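PDB 4FQD: NikO protein from Streptomyces tendae, which probably transfers the enolpyruvyl group of phosphoenolpyruvate to a UDP-sugar substrate, as in the MurA enzymes, and is essential in nikkomycin biosynthesis. Local coordinates for residues Ala47-Arg52 and His254-Val259. The protein carries 4 engineered substitutions. Sequence-based numbering, arbitrary orientation.
Engineered in segment 47-52: Arg-52 (natural residue Pro).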
loop_
_atom_site.group_PDB
_atom_site.type_symbol
_atom_site.label_atom_id
_atom_site.label_comp_id
_atom_site.label_asym_id
_atom_site.label_seq_id
_atom_site.Cartn_x
_atom_site.Cartn_y
_atom_site.Cartn_z
ATOM N N ALA A 47 -14.205 -8.046 -37.010
ATOM C CA ALA A 47 -13.871 -9.119 -37.941
ATOM C C ALA A 47 -14.999 -9.464 -38.912
ATOM O O ALA A 47 -16.115 -8.959 -38.798
ATOM C CB ALA A 47 -13.436 -10.361 -37.177
ATOM N N SER A 48 -14.683 -10.334 -39.867
ATOM C CA SER A 48 -15.659 -10.822 -40.833
ATOM C C SER A 48 -15.774 -12.334 -40.708
ATOM O O SER A 48 -16.036 -13.031 -41.688
ATOM C CB SER A 48 -15.234 -10.455 -42.255
ATOM O OG SER A 48 -14.950 -9.072 -42.367
ATOM N N ALA A 49 -15.572 -12.835 -39.496
ATOM C CA ALA A 49 -15.593 -14.268 -39.241
ATOM C C ALA A 49 -16.395 -14.585 -37.982
ATOM O O ALA A 49 -16.431 -13.784 -37.049
ATOM C CB ALA A 49 -14.175 -14.796 -39.109
ATOM N N PRO A 50 -17.045 -15.758 -37.957
ATOM C CA PRO A 50 -17.806 -16.169 -36.773
ATOM C C PRO A 50 -16.891 -16.481 -35.594
ATOM O O PRO A 50 -15.845 -17.107 -35.769
ATOM C CB PRO A 50 -18.520 -17.442 -37.242
ATOM C CG PRO A 50 -17.672 -17.964 -38.351
ATOM C CD PRO A 50 -17.138 -16.747 -39.045
ATOM N N VAL A 51 -17.287 -16.040 -34.405
ATOM C CA VAL A 51 -16.517 -16.299 -33.196
ATOM C C VAL A 51 -17.355 -17.067 -32.180
ATOM O O VAL A 51 -18.343 -16.548 -31.659
ATOM C CB VAL A 51 -16.013 -14.992 -32.558
ATOM C CG1 VAL A 51 -15.327 -15.275 -31.228
ATOM C CG2 VAL A 51 -15.071 -14.272 -33.509
ATOM N N ARG A 52 -16.961 -18.306 -31.909
ATOM C CA ARG A 52 -17.675 -19.136 -30.948
ATOM C C ARG A 52 -17.081 -18.996 -29.553
ATOM O O ARG A 52 -15.927 -19.355 -29.317
ATOM C CB ARG A 52 -17.668 -20.603 -31.379
ATOM C CG ARG A 52 -18.473 -21.499 -30.458
ATOM C CD ARG A 52 -18.485 -22.941 -30.926
ATOM N NE ARG A 52 -19.363 -23.756 -30.090
ATOM C CZ ARG A 52 -19.509 -25.070 -30.216
ATOM N NH1 ARG A 52 -18.831 -25.729 -31.145
ATOM N NH2 ARG A 52 -20.332 -25.727 -29.408
ATOM N N HIS A 254 -10.423 -12.416 -40.794
ATOM C CA HIS A 254 -11.450 -13.204 -41.467
ATOM C C HIS A 254 -11.370 -14.688 -41.129
ATOM O O HIS A 254 -11.961 -15.519 -41.817
ATOM C CB HIS A 254 -11.342 -13.021 -42.981
ATOM C CG HIS A 254 -10.014 -13.423 -43.543
ATOM N ND1 HIS A 254 -9.036 -12.504 -43.869
ATOM C CD2 HIS A 254 -9.497 -14.639 -43.831
ATOM C CE1 HIS A 254 -7.979 -13.141 -44.337
ATOM N NE2 HIS A 254 -8.231 -14.438 -44.323
ATOM N N ARG A 255 -10.640 -15.021 -40.069
ATOM C CA ARG A 255 -10.496 -16.411 -39.653
ATOM C C ARG A 255 -11.403 -16.746 -38.472
ATOM O O ARG A 255 -11.385 -16.051 -37.456
ATOM C CB ARG A 255 -9.038 -16.715 -39.306
ATOM C CG ARG A 255 -8.116 -16.759 -40.513
ATOM C CD ARG A 255 -6.678 -16.474 -40.118
ATOM N NE ARG A 255 -6.240 -17.304 -39.001
ATOM C CZ ARG A 255 -5.062 -17.181 -38.399
ATOM N NH1 ARG A 255 -4.743 -17.977 -37.390
ATOM N NH2 ARG A 255 -4.201 -16.259 -38.804
ATOM N N PRO A 256 -12.207 -17.812 -38.611
ATOM C CA PRO A 256 -13.125 -18.288 -37.567
ATOM C C PRO A 256 -12.387 -18.637 -36.277
ATOM O O PRO A 256 -11.287 -19.188 -36.328
ATOM C CB PRO A 256 -13.729 -19.552 -38.185
ATOM C CG PRO A 256 -13.602 -19.353 -39.655
ATOM C CD PRO A 256 -12.312 -18.615 -39.843
ATOM N N VAL A 257 -12.990 -18.320 -35.135
ATOM C CA VAL A 257 -12.327 -18.503 -33.848
ATOM C C VAL A 257 -13.181 -19.263 -32.835
ATOM O O VAL A 257 -14.359 -18.961 -32.644
ATOM C CB VAL A 257 -11.920 -17.145 -33.230
ATOM C CG1 VAL A 257 -11.278 -17.346 -31.864
ATOM C CG2 VAL A 257 -10.979 -16.397 -34.159
ATOM N N ASP A 258 -12.572 -20.256 -32.193
ATOM C CA ASP A 258 -13.187 -20.954 -31.072
ATOM C C ASP A 258 -12.431 -20.615 -29.794
ATOM O O ASP A 258 -11.228 -20.862 -29.695
ATOM C CB ASP A 258 -13.169 -22.467 -31.299
ATOM C CG ASP A 258 -14.433 -22.975 -31.963
ATOM O OD1 ASP A 258 -15.100 -22.186 -32.662
ATOM O OD2 ASP A 258 -14.760 -24.167 -31.782
ATOM N N VAL A 259 -13.130 -20.046 -28.819
ATOM C CA VAL A 259 -12.485 -19.640 -27.576
ATOM C C VAL A 259 -13.316 -19.984 -26.338
ATOM O O VAL A 259 -14.523 -19.745 -26.294
ATOM C CB VAL A 259 -12.133 -18.130 -27.589
ATOM C CG1 VAL A 259 -13.366 -17.290 -27.888
ATOM C CG2 VAL A 259 -11.489 -17.711 -26.275
HETATM O O HOH W 1 -16.083 -20.102 -35.089
#
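Arg-52 and Val-257 meet backbone to backbone in a parallel beta pairing between inner strand 50-54 and strand 257-260, the outermost of a four-stranded mixed sheet within this chain, part of the inverse beta/alpha barrel of the EPSP synthase family. The short axes of strands 50-52 and 257-259 approach to 4.8 Å at 17°, and Val-51/Val-257 and Arg-52/Asp-258 are the bridged pairs. Three hydrogen bonds establish the register. Val-257 N donates to Pro-50 O, and Arg-52 N reaches Val-257 O at 2.8 Å. The third, from Val-259 N to Arg-52 O, is almost straight at 2.9 Å. A water lies within hydrogen-bonding distance of both Pro-50 O and Val-257 O, bridging neighbouring carbonyls of the two strands.

Val-51 and Val-257 occupy one face, where CG2 of Val-51, lying beside its own backbone N, packs 4.3 Å from CB of Val-257. Helix 219-231 covers this face through Leu-231, which touches both valines, while Ala-44 of helix 34-44 meets Val-51. Before the paired residues, Ala-49 points CB at the opposing main chain, 3.4 Å from C of Arg-255.

The other face carries Asp-258 and the engineered Arg-52. CG of Arg-52 stands anti to its backbone N (chi1 -176°), and the extended chain runs obliquely across the aspartate, its guanidinium plane 85° from the carboxylate. Their charges are near without forming a salt bridge; Arg-52 also makes weak, long ion pairs with Glu-54 and Asp-82. Strand 84-88 flanks 50-54 on its other side, Val-51 bonding through its backbone to Val-87. On the aspartate itself, OD1 makes the closest approach to the aliphatic part of the arginine, 3.3 Å from Arg-52 CB.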